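Hydrogen peroxide-inducible genes activator (Corynebacterium glutamicum, PDB 6G1D) senses hydrogen peroxide as a LysR-type transcription factor and probably controls peroxide-inducible genes through its helix-turn-helix DNA-binding domain. Local coordinates at residues T99-V104 with D128-I133; G105-A110 with D136-L141; I150-M155 with I282-R287; K165-Y170 with Q298-L303. The protein carries 1 engineered substitution. All blocks are in the same frame, centred on the assembly; numbering follows the deposited sequence.

Contact 1: residues T99-V104 with D128-I133; sequences TGPLTV and DLEPHI
Gly100-Val104 and Leu129-Ile133 are the two parallel strands of a beta-alpha-beta unit, joined through helix 111-125, in the periplasmic-binding-protein-like regulatory domain of this LysR-family protein. Their short axes run 4.5 Å apart at 26°. Five backbone hydrogen bonds alternate between the strands, starting from Gly100 N to Asp128 O and ending with Val104 N on His132 O at 2.8 Å, the shortest and straightest of the set. On its far edge strand 129-135 meets the second subunit, where Ile133 N is hydrogen-bonded to Thr232 OG1 of that subunit.

On one face, Leu129 has CG anti to its backbone N (chi1 -167°), and its CD1 reaches the neighbouring strand, 3.8 Å from Leu102 CB and 3.5 Å from Gly100 O. Further along, Ile133 CD1 touches Val104 CB. Helix 111-125 packs on Leu129, Pro131 and Ile133, while Phe299 of helix 293-316 packs on Leu102 and Val104.

The other face carries Pro101, Glu130, Thr103 and His132. Glu130 lies alongside the Pro101 ring, pointing the same way, with OE1 3.8 Å from Pro101 CG; its OE2 forms a salt bridge with Lys92 of helix 68-95. Pro101 CB sits at the edge of the His132 imidazole, near its plane, and Thr103 OG1 approaches His132 CB to 3.7 Å.

Contact 2: residues G105-A110 with D136-L141; sequences GIIPTA and DQTKHL. With SO4 (sulfate ion), chain M.
Ile107 and Leu141 meet where strand 100-106 runs out and helix 138-147 begins, so that strand end, helix start and a bound sulfate come together. Ile107 can be followed outward. Its CB lies 3.2 Å from sulfate O1. From there the side chain divides: CG1 falls between the backbone N and the carbonyl carbon (chi1 62°), and it and CD1 both stay close to the same sulfate oxygen. The other branch, CG2, turns to the helix, where it meets Thr138 OG1 at 3.5 Å and Leu141 CD1 at 3.9 Å. Ile107 and Thr138 lie side by side, whereas Leu141 crosses Ile107 at about a right angle.

The two methyls of Leu141 divide their contacts: CD1 packs against the backbone at Ile106 C and Ile107 N, and CD2 lies 3.8 Å from CA of Gly105, which has no side chain to intervene. Asp136 N donates to Ile106 O at 3.2 Å, and Asp136 O receives a CA-H...O contact from Ile107. Within its own segment Asp136 OD1 accepts from Gln137 N, the N-cap residue of the helix.

The sulfate, probably from the crystallisation liquor, accepts a hydrogen bond from Thr109 N at 2.9 Å through O1. It is also hydrogen-bonded to His207 ND1, Leu209 N and the backbone N of Ser208, the engineered residue that replaces the native cysteine. The contact therefore borders what is probably the peroxide-sensing site, where these N-H donors could hold a small oxygen-bearing ligand.

Contact 3: residues I150-M155 with I282-R287; sequences IDVAMM and IGLVYR
Arg287 NH1 is shared by two carbonyl oxygens, Ile150 O across the contact and Leu145 O of helix 138-147. The bond to Ile150 O is 3.1 Å long and lies in both the guanidinium and the carbonyl plane. Arg287 bends at chi3 (-66°), and a water sits over the centre of one guanidinium face. This water donates to Asp151 O and accepts from Arg287 N, bridging the strands beyond their direct pairing. Asp151 OD2 remains 4.3 Å from Arg287 NH2, too far for a salt bridge; Asp151 OD1 instead accepts from Thr103 N.

Beyond this end the strands pair antiparallel. Ala153 and Val285 exchange two hydrogen bonds, with Val285 N to Ala153 O at 2.7 Å, and Met155 and Gly283 form the next hydrogen-bonded pair. Met155 bends at chi3 (88°) and crosses Val285 at about a right angle, setting CE tightly against Val285 CG2 at 3.5 Å. On the opposite face the extended Met154 brings CE to 3.6 Å from Ile282 CG2, while Leu284 CD1 touches Val152 CB at 3.9 Å in the one of two valine conformers described.

The pair lies inside the mixed sheet, between strands 100-106 and 164-179. Helix 138-147 packs on the face of Met155 and Val285, and helix 293-316 on that of Met154 and Leu284.

Contact 4: residues K165-Y170 with Q298-L303; sequences KEIPLY and QFALIL
Strand 165-170 and helix 298-303 run nearly parallel, their short axes 8.8 Å apart and inclined by 16°, with Leu169 and Ala300 the nearest pair of CA atoms. This is a helix packed on one face of the mixed sheet of the regulatory domain. At Leu169 and Tyr170 the strand forms a classic beta bulge opposite Ile282.

Leu169 carries most of the contact. Its CG stands anti to the carbonyl carbon (chi1 -60°), and the two methyls part over the helix. Leu169 CD2 closes on Ala300 CB at 3.5 Å and also lies near Ala300 O. The other methyl, Leu169 CD1, touches Leu303 CD1 at 3.9 Å. Ile167 CG2 reaches the same Ala300 CB at 3.9 Å, so this methyl is shared by two strand side chains. Farther on, Tyr170 CE2 comes within 4.1 Å of Leu303 O, and its ring stacks with Phe307, a later residue of the helix.

Gln304 NE2, also farther along the helix, donates to Leu169 O. Across the two segments themselves the contact rests on van der Waals touch, mostly between apolar side chains: the Ala300 methyl is held between Ile167 CG2 and Leu169 CD2, consistent with close packing of helix on sheet.

Overall arrangement
All four contacts belong to the regulatory domain and reach one mixed sheet, ordered 129-135, 100-106, 152-156, 267-287, 164-179, 251-254. Contact 1 joins the first two strands, and contact 2, its centre about 17 Å away, continues from strand 100-106 to helix 138-147, ending the strand at the probable sensing site. Contact 3 pairs the next two strands, its centre about 10 Å from that of contact 2; Gly105 links them through Val152 and Met154. Contact 4, about 8 Å from contact 3 between centres, adds strand 164-179 and helix 293-316. Along the chain contacts 1 and 2 interlock, as do 3 and 4, so distant sequence regions close into one alpha/beta subdomain.

Contact 1: residues T99-V104 with D128-I133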
# COMPACT_ATOMS: atom_id res chain seq x y z
N THR B 99 -27.55 8.59 -21.73
CA THR B 99 -27.51 7.30 -22.39
C THR B 99 -26.03 6.92 -22.39
O THR B 99 -25.12 7.78 -22.32
CB THR B 99 -28.06 7.37 -23.82
OG1 THR B 99 -27.29 8.28 -24.57
CG2 THR B 99 -29.49 7.93 -23.85
N GLY B 100 -25.75 5.62 -22.49
CA GLY B 100 -24.39 5.13 -22.51
C GLY B 100 -23.73 5.16 -21.14
O GLY B 100 -24.38 5.43 -20.13
N PRO B 101 -22.43 4.86 -21.10
CA PRO B 101 -21.64 4.85 -19.87
C PRO B 101 -21.65 6.18 -19.15
O PRO B 101 -21.60 7.22 -19.77
CB PRO B 101 -20.22 4.54 -20.36
CG PRO B 101 -20.39 3.83 -21.63
CD PRO B 101 -21.64 4.38 -22.24
N LEU B 102 -21.75 6.11 -17.83
CA LEU B 102 -21.52 7.24 -16.96
C LEU B 102 -20.84 6.64 -15.75
O LEU B 102 -21.41 5.78 -15.11
CB LEU B 102 -22.84 7.89 -16.56
CG LEU B 102 -22.74 9.12 -15.65
CD1 LEU B 102 -22.11 10.29 -16.40
CD2 LEU B 102 -24.11 9.49 -15.09
N THR B 103 -19.64 7.09 -15.44
CA THR B 103 -18.94 6.64 -14.27
C THR B 103 -19.11 7.69 -13.19
O THR B 103 -18.71 8.86 -13.35
CB THR B 103 -17.47 6.38 -14.60
OG1 THR B 103 -17.44 5.41 -15.63
CG2 THR B 103 -16.73 5.82 -13.35
N VAL B 104 -19.69 7.27 -12.06
CA VAL B 104 -20.02 8.16 -10.96
C VAL B 104 -19.16 7.77 -9.75
O VAL B 104 -19.17 6.64 -9.31
CB VAL B 104 -21.52 8.03 -10.61
CG1 VAL B 104 -21.90 8.97 -9.50
CG2 VAL B 104 -22.37 8.36 -11.84
N ASP B 128 -31.21 3.21 -21.06
CA ASP B 128 -29.99 3.16 -21.86
C ASP B 128 -28.73 3.69 -21.13
O ASP B 128 -27.63 3.62 -21.67
CB ASP B 128 -30.19 3.91 -23.18
CG ASP B 128 -31.33 3.33 -24.02
OD1 ASP B 128 -32.28 4.10 -24.29
OD2 ASP B 128 -31.26 2.13 -24.41
N LEU B 129 -28.89 4.22 -19.91
CA LEU B 129 -27.75 4.61 -19.08
C LEU B 129 -27.07 3.34 -18.55
O LEU B 129 -27.76 2.41 -18.14
CB LEU B 129 -28.17 5.49 -17.92
CG LEU B 129 -27.09 6.24 -17.13
CD1 LEU B 129 -26.36 7.26 -17.97
CD2 LEU B 129 -27.76 7.03 -16.02
N GLU B 130 -25.74 3.32 -18.61
CA GLU B 130 -24.92 2.20 -18.13
C GLU B 130 -24.05 2.75 -16.99
O GLU B 130 -22.91 3.16 -17.23
CB GLU B 130 -23.98 1.67 -19.21
CG GLU B 130 -24.59 0.89 -20.35
CD GLU B 130 -23.46 0.21 -21.19
OE1 GLU B 130 -22.24 0.59 -21.11
OE2 GLU B 130 -23.81 -0.71 -21.93
N PRO B 131 -24.59 2.78 -15.77
CA PRO B 131 -23.81 3.38 -14.69
C PRO B 131 -22.67 2.47 -14.19
O PRO B 131 -22.76 1.25 -14.20
CB PRO B 131 -24.87 3.65 -13.61
CG PRO B 131 -25.93 2.62 -13.88
CD PRO B 131 -25.84 2.18 -15.29
N HIS B 132 -21.57 3.11 -13.82
CA HIS B 132 -20.42 2.48 -13.21
C HIS B 132 -20.15 3.33 -11.99
O HIS B 132 -20.22 4.56 -12.07
CB HIS B 132 -19.24 2.47 -14.18
CG HIS B 132 -19.52 1.65 -15.40
ND1 HIS B 132 -19.76 2.20 -16.64
CD2 HIS B 132 -19.68 0.32 -15.54
CE1 HIS B 132 -20.02 1.24 -17.50
NE2 HIS B 132 -19.99 0.08 -16.86
N ILE B 133 -19.92 2.68 -10.87
CA ILE B 133 -19.86 3.33 -9.59
C ILE B 133 -18.46 3.11 -9.06
O ILE B 133 -17.98 2.00 -9.03
CB ILE B 133 -20.89 2.74 -8.59
CG1 ILE B 133 -22.31 2.78 -9.19
CG2 ILE B 133 -20.84 3.50 -7.27
CD1 ILE B 133 -22.80 4.19 -9.54

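Contact 2: residues G105-A110 with D136-L141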
# COMPACT_ATOMS: atom_id res chain seq x y z
N GLY B 105 -18.39 8.73 -9.26
CA GLY B 105 -17.63 8.57 -8.03
C GLY B 105 -18.55 9.00 -6.89
O GLY B 105 -19.28 9.98 -7.02
N ILE B 106 -18.53 8.25 -5.78
CA ILE B 106 -19.31 8.65 -4.61
C ILE B 106 -18.52 8.36 -3.34
O ILE B 106 -17.92 7.31 -3.23
CB ILE B 106 -20.64 7.89 -4.50
CG1 ILE B 106 -21.40 7.87 -5.84
CG2 ILE B 106 -21.51 8.50 -3.41
CD1 ILE B 106 -22.68 7.03 -5.83
N ILE B 107 -18.58 9.31 -2.40
CA ILE B 107 -17.94 9.14 -1.09
C ILE B 107 -18.59 7.99 -0.27
O ILE B 107 -19.81 7.74 -0.39
CB ILE B 107 -17.91 10.45 -0.29
CG1 ILE B 107 -19.32 10.98 0.00
CG2 ILE B 107 -17.09 11.52 -1.02
CD1 ILE B 107 -19.33 12.15 0.96
N PRO B 108 -17.78 7.27 0.52
CA PRO B 108 -18.29 6.05 1.16
C PRO B 108 -19.41 6.23 2.19
O PRO B 108 -20.14 5.27 2.45
CB PRO B 108 -17.06 5.47 1.88
CG PRO B 108 -15.88 6.17 1.35
CD PRO B 108 -16.32 7.42 0.68
N THR B 109 -19.53 7.41 2.78
CA THR B 109 -20.60 7.69 3.73
C THR B 109 -21.86 8.25 3.07
O THR B 109 -22.77 8.66 3.78
CB THR B 109 -20.14 8.65 4.87
OG1 THR B 109 -19.89 9.95 4.35
CG2 THR B 109 -18.92 8.08 5.58
N ALA B 110 -21.89 8.33 1.74
CA ALA B 110 -23.12 8.57 1.00
C ALA B 110 -23.53 7.40 0.10
O ALA B 110 -24.73 7.09 0.02
CB ALA B 110 -23.02 9.84 0.19
N ASP B 136 -15.06 5.87 -3.31
CA ASP B 136 -13.72 6.16 -2.79
C ASP B 136 -13.77 7.50 -2.08
O ASP B 136 -14.71 8.26 -2.21
CB ASP B 136 -12.67 6.18 -3.92
CG ASP B 136 -11.25 5.70 -3.45
OD1 ASP B 136 -10.88 5.84 -2.27
OD2 ASP B 136 -10.49 5.18 -4.29
N GLN B 137 -12.75 7.76 -1.28
CA GLN B 137 -12.65 9.00 -0.51
C GLN B 137 -12.39 10.19 -1.44
O GLN B 137 -11.90 10.03 -2.58
CB GLN B 137 -11.55 8.87 0.54
CG GLN B 137 -11.92 7.84 1.62
CD GLN B 137 -10.77 7.48 2.57
OE1 GLN B 137 -11.00 6.85 3.59
NE2 GLN B 137 -9.54 7.86 2.24
N THR B 138 -12.69 11.36 -0.90
CA THR B 138 -12.76 12.60 -1.64
C THR B 138 -11.50 12.92 -2.47
O THR B 138 -11.59 13.23 -3.65
CB THR B 138 -13.09 13.75 -0.66
OG1 THR B 138 -14.37 13.48 0.02
CG2 THR B 138 -13.17 15.07 -1.38
N LYS B 139 -10.34 12.85 -1.82
CA LYS B 139 -9.06 13.17 -2.46
C LYS B 139 -8.83 12.26 -3.67
O LYS B 139 -8.40 12.74 -4.73
CB LYS B 139 -7.92 13.05 -1.44
CG LYS B 139 -6.53 13.37 -1.99
CD LYS B 139 -5.39 13.00 -1.03
CE LYS B 139 -4.05 13.33 -1.68
NZ LYS B 139 -2.91 12.91 -0.83
N HIS B 140 -9.16 10.98 -3.53
CA HIS B 140 -9.03 10.05 -4.68
C HIS B 140 -10.05 10.36 -5.77
O HIS B 140 -9.69 10.33 -6.94
CB HIS B 140 -9.17 8.59 -4.27
CG HIS B 140 -8.15 8.16 -3.28
ND1 HIS B 140 -6.88 7.72 -3.62
CD2 HIS B 140 -8.22 8.09 -1.93
CE1 HIS B 140 -6.22 7.41 -2.52
NE2 HIS B 140 -7.02 7.62 -1.48
N LEU B 141 -11.30 10.67 -5.39
CA LEU B 141 -12.30 11.03 -6.39
C LEU B 141 -11.88 12.27 -7.16
O LEU B 141 -12.04 12.30 -8.36
CB LEU B 141 -13.70 11.24 -5.78
CG LEU B 141 -14.32 10.03 -5.10
CD1 LEU B 141 -15.67 10.46 -4.52
CD2 LEU B 141 -14.45 8.83 -6.02
S SO4 M . -16.52 10.20 3.47
O1 SO4 M . -18.04 9.89 2.88
O2 SO4 M . -15.45 11.15 2.54
O3 SO4 M . -16.87 10.91 4.94
O4 SO4 M . -15.86 8.73 3.63

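Contact 3: residues I150-M155 with I282-R287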
# COMPACT_ATOMS: atom_id res chain seq x y z
N ILE B 150 -13.22 9.12 -13.86
CA ILE B 150 -14.66 9.23 -13.60
C ILE B 150 -15.18 10.50 -14.23
O ILE B 150 -14.42 11.43 -14.49
CB ILE B 150 -15.02 9.17 -12.10
CG1 ILE B 150 -14.57 10.44 -11.38
CG2 ILE B 150 -14.40 7.94 -11.44
CD1 ILE B 150 -14.69 10.42 -9.87
N ASP B 151 -16.49 10.54 -14.44
CA ASP B 151 -17.17 11.68 -15.09
C ASP B 151 -17.68 12.72 -14.10
O ASP B 151 -17.57 13.95 -14.32
CB ASP B 151 -18.34 11.16 -15.94
CG ASP B 151 -17.85 10.22 -17.11
OD1 ASP B 151 -18.48 9.14 -17.25
OD2 ASP B 151 -16.94 10.55 -17.97
N VAL B 152 -18.26 12.23 -13.01
CA VAL B 152 -18.80 13.11 -11.97
C VAL B 152 -18.48 12.49 -10.60
O VAL B 152 -18.26 11.29 -10.51
CB VAL B 152 -20.32 13.32 -12.09
CG1 VAL B 152 -20.66 14.10 -13.32
CG2 VAL B 152 -21.08 12.01 -12.08
N ALA B 153 -18.47 13.32 -9.56
CA ALA B 153 -18.27 12.84 -8.22
C ALA B 153 -19.29 13.47 -7.28
O ALA B 153 -19.48 14.68 -7.28
CB ALA B 153 -16.86 13.14 -7.77
N MET B 154 -19.86 12.65 -6.44
CA MET B 154 -20.77 13.09 -5.45
C MET B 154 -20.04 13.17 -4.12
O MET B 154 -19.64 12.19 -3.62
CB MET B 154 -21.94 12.14 -5.39
CG MET B 154 -23.03 12.52 -4.44
SD MET B 154 -24.40 11.36 -4.41
CE MET B 154 -25.02 11.71 -2.85
N MET B 155 -19.85 14.35 -3.58
CA MET B 155 -19.12 14.54 -2.35
C MET B 155 -19.68 15.72 -1.59
O MET B 155 -20.52 16.46 -2.12
CB MET B 155 -17.63 14.80 -2.67
CG MET B 155 -17.36 16.11 -3.37
SD MET B 155 -15.66 16.15 -4.05
CE MET B 155 -16.10 15.41 -5.60
N ILE B 282 -24.08 18.25 0.26
CA ILE B 282 -23.69 17.31 -0.76
C ILE B 282 -23.92 17.96 -2.12
O ILE B 282 -24.87 18.74 -2.32
CB ILE B 282 -24.52 16.02 -0.65
CG1 ILE B 282 -24.21 15.32 0.65
CG2 ILE B 282 -24.20 15.06 -1.80
CD1 ILE B 282 -22.76 14.85 0.82
N GLY B 283 -23.00 17.66 -3.03
CA GLY B 283 -22.98 18.26 -4.36
C GLY B 283 -22.42 17.31 -5.40
O GLY B 283 -21.77 16.28 -5.08
N LEU B 284 -22.64 17.67 -6.65
CA LEU B 284 -22.14 16.91 -7.77
C LEU B 284 -21.00 17.72 -8.38
O LEU B 284 -21.18 18.89 -8.71
CB LEU B 284 -23.28 16.68 -8.79
CG LEU B 284 -22.97 15.63 -9.83
CD1 LEU B 284 -22.68 14.27 -9.20
CD2 LEU B 284 -24.15 15.50 -10.80
N VAL B 285 -19.83 17.12 -8.49
CA VAL B 285 -18.63 17.82 -8.93
C VAL B 285 -18.21 17.24 -10.28
O VAL B 285 -18.21 16.01 -10.44
CB VAL B 285 -17.49 17.69 -7.88
CG1 VAL B 285 -16.25 18.46 -8.32
CG2 VAL B 285 -17.94 18.23 -6.55
N TYR B 286 -17.86 18.12 -11.22
CA TYR B 286 -17.31 17.70 -12.52
C TYR B 286 -16.32 18.70 -13.12
O TYR B 286 -16.23 19.84 -12.67
CB TYR B 286 -18.45 17.45 -13.48
CG TYR B 286 -19.25 18.67 -13.88
CD1 TYR B 286 -20.39 19.03 -13.19
CD2 TYR B 286 -18.91 19.42 -14.99
CE1 TYR B 286 -21.14 20.15 -13.54
CE2 TYR B 286 -19.66 20.51 -15.38
CZ TYR B 286 -20.77 20.87 -14.66
OH TYR B 286 -21.48 21.98 -15.06
N ARG B 287 -15.58 18.28 -14.15
CA ARG B 287 -14.56 19.13 -14.79
C ARG B 287 -15.22 20.30 -15.50
O ARG B 287 -16.13 20.08 -16.29
CB ARG B 287 -13.76 18.36 -15.82
CG ARG B 287 -12.88 17.26 -15.26
CD ARG B 287 -12.15 16.53 -16.39
NE ARG B 287 -13.03 15.79 -17.29
CZ ARG B 287 -13.64 14.63 -17.00
NH1 ARG B 287 -13.44 14.01 -15.82
NH2 ARG B 287 -14.44 14.06 -17.91
O HOH W 1 -16.31 15.75 -15.67

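Contact 4: residues K165-Y170 with Q298-L303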
# COMPACT_ATOMS: atom_id res chain seq x y z
N LYS B 165 -16.55 22.33 -11.62
CA LYS B 165 -17.84 22.96 -11.34
C LYS B 165 -18.57 22.11 -10.29
O LYS B 165 -18.38 20.91 -10.23
CB LYS B 165 -18.72 23.08 -12.58
CG LYS B 165 -18.22 24.08 -13.62
CD LYS B 165 -19.32 24.59 -14.54
CE LYS B 165 -18.85 24.80 -15.99
NZ LYS B 165 -19.99 24.53 -16.93
N GLU B 166 -19.43 22.75 -9.52
CA GLU B 166 -20.17 22.13 -8.44
C GLU B 166 -21.66 22.39 -8.63
O GLU B 166 -22.05 23.55 -8.82
CB GLU B 166 -19.73 22.75 -7.12
CG GLU B 166 -18.25 22.58 -6.83
CD GLU B 166 -17.80 23.16 -5.52
OE1 GLU B 166 -18.51 24.02 -4.95
OE2 GLU B 166 -16.73 22.74 -5.07
N ILE B 167 -22.46 21.34 -8.57
CA ILE B 167 -23.92 21.48 -8.55
C ILE B 167 -24.37 21.13 -7.13
O ILE B 167 -24.23 19.98 -6.73
CB ILE B 167 -24.62 20.53 -9.55
CG1 ILE B 167 -24.10 20.73 -10.97
CG2 ILE B 167 -26.12 20.84 -9.56
CD1 ILE B 167 -24.56 19.66 -11.95
N PRO B 168 -24.89 22.11 -6.37
CA PRO B 168 -25.39 21.80 -5.03
C PRO B 168 -26.61 20.88 -5.13
O PRO B 168 -27.49 21.11 -5.99
CB PRO B 168 -25.84 23.17 -4.47
CG PRO B 168 -25.33 24.21 -5.40
CD PRO B 168 -25.04 23.55 -6.69
N LEU B 169 -26.65 19.84 -4.31
CA LEU B 169 -27.77 18.88 -4.36
C LEU B 169 -28.71 19.08 -3.19
O LEU B 169 -29.88 19.39 -3.38
CB LEU B 169 -27.27 17.45 -4.42
CG LEU B 169 -26.38 17.11 -5.63
CD1 LEU B 169 -25.88 15.70 -5.53
CD2 LEU B 169 -27.18 17.28 -6.92
N TYR B 170 -28.18 18.93 -1.98
CA TYR B 170 -28.98 19.06 -0.76
C TYR B 170 -28.09 19.21 0.48
O TYR B 170 -26.91 18.89 0.43
CB TYR B 170 -29.88 17.83 -0.60
CG TYR B 170 -29.13 16.51 -0.72
CD1 TYR B 170 -28.48 15.94 0.36
CD2 TYR B 170 -29.08 15.83 -1.94
CE1 TYR B 170 -27.81 14.75 0.24
CE2 TYR B 170 -28.39 14.64 -2.06
CZ TYR B 170 -27.77 14.09 -0.97
OH TYR B 170 -27.11 12.91 -1.12
N GLN B 298 -29.18 16.98 -15.30
CA GLN B 298 -30.25 16.00 -15.22
C GLN B 298 -29.91 14.93 -14.21
O GLN B 298 -30.78 14.47 -13.48
CB GLN B 298 -30.52 15.30 -16.57
CG GLN B 298 -31.32 16.07 -17.59
CD GLN B 298 -31.25 15.40 -18.97
OE1 GLN B 298 -30.40 15.77 -19.76
NE2 GLN B 298 -32.13 14.41 -19.26
N PHE B 299 -28.65 14.50 -14.17
CA PHE B 299 -28.26 13.51 -13.20
C PHE B 299 -28.45 14.05 -11.80
O PHE B 299 -28.85 13.31 -10.91
CB PHE B 299 -26.81 13.04 -13.38
CG PHE B 299 -26.50 11.79 -12.63
CD1 PHE B 299 -25.52 11.74 -11.65
CD2 PHE B 299 -27.26 10.67 -12.86
CE1 PHE B 299 -25.31 10.59 -10.92
CE2 PHE B 299 -27.03 9.49 -12.15
CZ PHE B 299 -26.02 9.45 -11.20
N ALA B 300 -28.12 15.33 -11.60
CA ALA B 300 -28.32 15.97 -10.30
C ALA B 300 -29.76 15.87 -9.82
O ALA B 300 -30.01 15.62 -8.62
CB ALA B 300 -27.92 17.43 -10.34
N LEU B 301 -30.72 16.08 -10.73
CA LEU B 301 -32.13 15.96 -10.36
C LEU B 301 -32.47 14.55 -9.85
O LEU B 301 -33.25 14.39 -8.90
CB LEU B 301 -33.05 16.34 -11.53
CG LEU B 301 -33.06 17.79 -12.04
CD1 LEU B 301 -34.02 17.85 -13.25
CD2 LEU B 301 -33.48 18.77 -10.93
N ILE B 302 -31.88 13.52 -10.46
CA ILE B 302 -32.03 12.14 -10.04
C ILE B 302 -31.51 11.95 -8.63
O ILE B 302 -32.17 11.32 -7.79
CB ILE B 302 -31.33 11.15 -11.00
CG1 ILE B 302 -31.98 11.19 -12.37
CG2 ILE B 302 -31.37 9.72 -10.45
CD1 ILE B 302 -31.28 10.36 -13.43
N LEU B 303 -30.33 12.47 -8.36
CA LEU B 303 -29.74 12.38 -7.04
C LEU B 303 -30.58 13.13 -5.98
O LEU B 303 -30.68 12.65 -4.87
CB LEU B 303 -28.29 12.87 -7.04
CG LEU B 303 -27.34 12.00 -7.86
CD1 LEU B 303 -25.97 12.68 -7.96
CD2 LEU B 303 -27.22 10.61 -7.25